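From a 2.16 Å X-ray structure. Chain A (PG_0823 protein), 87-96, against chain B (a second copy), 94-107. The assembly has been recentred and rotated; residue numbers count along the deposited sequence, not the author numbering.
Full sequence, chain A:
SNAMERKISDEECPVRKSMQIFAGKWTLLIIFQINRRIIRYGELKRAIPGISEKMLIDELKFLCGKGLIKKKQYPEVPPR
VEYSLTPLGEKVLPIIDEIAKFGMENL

Chain A 87-96: PLGEKVLPII
Chain B (94-107) PIIDEIAKFGMENL

How do the two backbones lie against each other? Chain B is helical from 94 to 106, held by i+4 bonds such as F102(B) N to E98(B) O at 3.0 Å. Chain A enters through a weakly bonded helical segment, makes a type I turn from E90(A) to L93(A), with L93(A) N to E90(A) O at 3.2 Å, and then continues as helix. The stretches run in opposite directions: CA of L88(A) lies 7.5 Å from CA of N106(B), CA of K91(A) 7.0 Å from CA of F102(B), and CA of I95(A) 5.2 Å from CA of E98(B), so the backbones close up along chain A.

What fills the closest part? I95(A), chi1 m and chi2 t, is a knob among I95(B), E98(B), I99(B) and F102(B). Its CG2 reaches I99(B) CG1 at 3.6 Å and I95(B) CG2 at 4.2 Å, while its CD1 lies 3.8 Å from F102(B) CB. I95(B) and I99(B) have the same m, t rotamer.

How is the F102(B) ring held? The CA-to-CB bond of F102(B) points toward chain A, and chi1 t with chi2 88° sets the ring. L88(A) (t, p) brings CD1 to 3.6 Å from F102(B) CZ, and V92(A) (chi1 t) brings CG2 to 3.6 Å from F102(B) CE1; both approach obliquely. The carbonyl K91(A) O meets the ring edge, 3.6 Å from F102(B) CD1.

What polar contacts border this apolar packing? K91(A), chi1 m and then extended, places NZ 2.9 Å from the modelled ND2 of N106(B) (chi1 m), whose amide is probably turned over. A water links the chains, donating to E105(B) OE1 at 2.5 Å and accepting a weak bond from K91(A) NZ at 3.2 Å. A nonpolar atom also meets a carboxylate: P94(A) CB packs 3.6 Å from E98(B) OE1.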

# COMPACT_ATOMS: atom_id res chain seq x y z
N PRO A 87 18.19 4.05 -5.58
CA PRO A 87 18.39 3.47 -4.24
C PRO A 87 17.21 3.69 -3.28
O PRO A 87 16.92 2.80 -2.47
CB PRO A 87 19.66 4.14 -3.74
CG PRO A 87 20.37 4.57 -5.00
CD PRO A 87 19.29 4.96 -5.95
N LEU A 88 16.56 4.87 -3.34
CA LEU A 88 15.32 5.11 -2.59
C LEU A 88 14.23 4.08 -2.95
O LEU A 88 13.66 3.46 -2.06
CB LEU A 88 14.78 6.56 -2.79
CG LEU A 88 13.53 6.97 -2.01
CD1 LEU A 88 13.75 6.72 -0.51
CD2 LEU A 88 13.12 8.45 -2.24
N GLY A 89 13.95 3.90 -4.24
CA GLY A 89 13.04 2.82 -4.73
C GLY A 89 13.35 1.39 -4.28
O GLY A 89 12.42 0.61 -3.98
N GLU A 90 14.63 1.02 -4.25
CA GLU A 90 15.06 -0.31 -3.76
C GLU A 90 14.69 -0.52 -2.29
O GLU A 90 14.50 -1.64 -1.84
CB GLU A 90 16.56 -0.58 -3.99
CG GLU A 90 16.98 -0.38 -5.45
CD GLU A 90 18.44 -0.76 -5.75
OE1 GLU A 90 19.37 -0.43 -4.96
OE2 GLU A 90 18.65 -1.39 -6.81
N LYS A 91 14.58 0.56 -1.55
CA LYS A 91 14.20 0.52 -0.13
C LYS A 91 12.72 0.26 0.07
O LYS A 91 12.26 0.05 1.20
CB LYS A 91 14.60 1.84 0.55
CG LYS A 91 16.11 1.88 0.91
CD LYS A 91 16.54 3.32 1.10
CE LYS A 91 17.81 3.40 1.89
NZ LYS A 91 18.02 4.80 2.39
N VAL A 92 11.98 0.29 -1.02
CA VAL A 92 10.57 -0.11 -0.99
C VAL A 92 10.41 -1.64 -1.09
O VAL A 92 9.37 -2.17 -0.72
CB VAL A 92 9.75 0.61 -2.10
CG1 VAL A 92 8.25 0.24 -2.06
CG2 VAL A 92 9.94 2.16 -2.03
N LEU A 93 11.43 -2.34 -1.59
CA LEU A 93 11.36 -3.80 -1.78
C LEU A 93 11.11 -4.62 -0.51
O LEU A 93 10.42 -5.60 -0.59
CB LEU A 93 12.58 -4.33 -2.57
CG LEU A 93 12.57 -3.84 -4.04
CD1 LEU A 93 13.89 -4.14 -4.82
CD2 LEU A 93 11.36 -4.41 -4.78
N PRO A 94 11.70 -4.25 0.65
CA PRO A 94 11.32 -4.96 1.89
C PRO A 94 9.82 -4.86 2.25
O PRO A 94 9.27 -5.81 2.82
CB PRO A 94 12.18 -4.29 2.98
CG PRO A 94 13.29 -3.67 2.25
CD PRO A 94 12.77 -3.27 0.90
N ILE A 95 9.17 -3.73 1.96
CA ILE A 95 7.72 -3.61 2.12
C ILE A 95 7.00 -4.65 1.26
O ILE A 95 6.17 -5.41 1.75
CB ILE A 95 7.19 -2.18 1.75
CG1 ILE A 95 7.79 -1.13 2.70
CG2 ILE A 95 5.67 -2.13 1.82
CD1 ILE A 95 7.80 0.29 2.14
N ILE A 96 7.37 -4.66 -0.01
CA ILE A 96 6.78 -5.50 -1.01
C ILE A 96 7.02 -7.00 -0.72
O ILE A 96 6.12 -7.82 -0.96
CB ILE A 96 7.29 -5.09 -2.42
CG1 ILE A 96 6.81 -3.68 -2.77
CG2 ILE A 96 6.85 -6.10 -3.47
CD1 ILE A 96 7.51 -3.04 -4.01
N PRO B 94 3.47 -6.84 10.10
CA PRO B 94 4.83 -6.84 9.51
C PRO B 94 5.01 -5.98 8.25
O PRO B 94 6.10 -5.44 8.02
CB PRO B 94 5.07 -8.33 9.19
CG PRO B 94 4.18 -9.05 10.11
CD PRO B 94 2.94 -8.21 10.19
N ILE B 95 3.97 -5.85 7.43
CA ILE B 95 4.01 -4.96 6.26
C ILE B 95 4.14 -3.52 6.74
O ILE B 95 4.93 -2.74 6.20
CB ILE B 95 2.72 -5.08 5.37
CG1 ILE B 95 2.55 -6.51 4.81
CG2 ILE B 95 2.74 -3.99 4.21
CD1 ILE B 95 1.12 -6.87 4.47
N ILE B 96 3.36 -3.18 7.76
CA ILE B 96 3.27 -1.85 8.31
C ILE B 96 4.56 -1.43 9.03
O ILE B 96 4.98 -0.28 8.90
CB ILE B 96 2.01 -1.73 9.18
CG1 ILE B 96 0.77 -1.77 8.25
CG2 ILE B 96 2.04 -0.44 10.03
CD1 ILE B 96 -0.59 -1.91 9.03
N ASP B 97 5.16 -2.35 9.78
CA ASP B 97 6.50 -2.13 10.35
C ASP B 97 7.49 -1.69 9.28
O ASP B 97 8.27 -0.74 9.49
CB ASP B 97 7.05 -3.43 10.96
CG ASP B 97 6.37 -3.80 12.27
OD1 ASP B 97 5.71 -2.94 12.87
OD2 ASP B 97 6.55 -4.96 12.71
N GLU B 98 7.47 -2.38 8.14
CA GLU B 98 8.36 -2.01 7.06
C GLU B 98 8.03 -0.64 6.44
O GLU B 98 8.94 0.08 6.01
CB GLU B 98 8.42 -3.11 5.98
CG GLU B 98 9.16 -4.40 6.36
CD GLU B 98 10.60 -4.20 6.88
OE1 GLU B 98 11.40 -3.37 6.38
OE2 GLU B 98 10.96 -4.93 7.82
N ILE B 99 6.73 -0.30 6.34
CA ILE B 99 6.30 1.00 5.85
C ILE B 99 6.73 2.13 6.79
O ILE B 99 7.22 3.18 6.33
CB ILE B 99 4.77 1.03 5.56
CG1 ILE B 99 4.42 0.06 4.41
CG2 ILE B 99 4.30 2.44 5.19
CD1 ILE B 99 2.90 -0.23 4.24
N ALA B 100 6.59 1.89 8.09
CA ALA B 100 7.02 2.85 9.11
C ALA B 100 8.52 3.09 9.01
O ALA B 100 8.98 4.25 9.04
CB ALA B 100 6.66 2.34 10.51
N LYS B 101 9.28 2.00 8.91
CA LYS B 101 10.72 2.08 8.74
C LYS B 101 11.10 2.91 7.50
O LYS B 101 12.00 3.74 7.57
CB LYS B 101 11.31 0.66 8.65
CG LYS B 101 12.80 0.59 8.38
CD LYS B 101 13.28 -0.85 8.43
CE LYS B 101 14.71 -0.93 7.98
NZ LYS B 101 15.29 -2.31 8.16
N PHE B 102 10.42 2.66 6.38
CA PHE B 102 10.70 3.43 5.16
C PHE B 102 10.50 4.93 5.40
O PHE B 102 11.38 5.76 5.10
CB PHE B 102 9.82 2.93 3.98
CG PHE B 102 10.05 3.72 2.71
CD1 PHE B 102 11.03 3.34 1.82
CD2 PHE B 102 9.35 4.92 2.46
CE1 PHE B 102 11.29 4.11 0.66
CE2 PHE B 102 9.58 5.68 1.34
CZ PHE B 102 10.56 5.27 0.42
N GLY B 103 9.35 5.28 5.95
CA GLY B 103 9.04 6.64 6.27
C GLY B 103 10.06 7.33 7.17
O GLY B 103 10.48 8.46 6.88
N MSE B 104 10.46 6.66 8.25
CA MSE B 104 11.36 7.24 9.26
C MSE B 104 12.76 7.41 8.73
O MSE B 104 13.46 8.32 9.12
CB MSE B 104 11.45 6.35 10.51
CG MSE B 104 10.19 6.24 11.34
SE MSE B 104 10.50 5.15 12.98
CE MSE B 104 9.20 3.76 12.61
N GLU B 105 13.17 6.51 7.84
CA GLU B 105 14.51 6.57 7.32
C GLU B 105 14.62 7.51 6.13
O GLU B 105 15.68 8.09 5.91
CB GLU B 105 15.01 5.16 6.96
CG GLU B 105 15.23 4.23 8.18
CD GLU B 105 15.95 2.92 7.82
OE1 GLU B 105 16.18 2.65 6.62
OE2 GLU B 105 16.30 2.17 8.76
N ASN B 106 13.54 7.65 5.36
CA ASN B 106 13.63 8.28 4.03
C ASN B 106 12.76 9.50 3.82
O ASN B 106 13.02 10.30 2.91
CB ASN B 106 13.33 7.27 2.92
CG ASN B 106 14.21 6.05 3.00
OD1 ASN B 106 13.76 4.96 3.37
ND2 ASN B 106 15.47 6.22 2.65
N LEU B 107 11.71 9.63 4.60
CA LEU B 107 10.85 10.79 4.49
C LEU B 107 11.05 11.68 5.71
O LEU B 107 10.67 12.82 5.68
CB LEU B 107 9.38 10.37 4.36
CG LEU B 107 8.82 9.86 3.00
CD1 LEU B 107 9.82 9.65 1.87
CD2 LEU B 107 7.99 8.63 3.17
O HOH W 1 18.20 3.34 5.24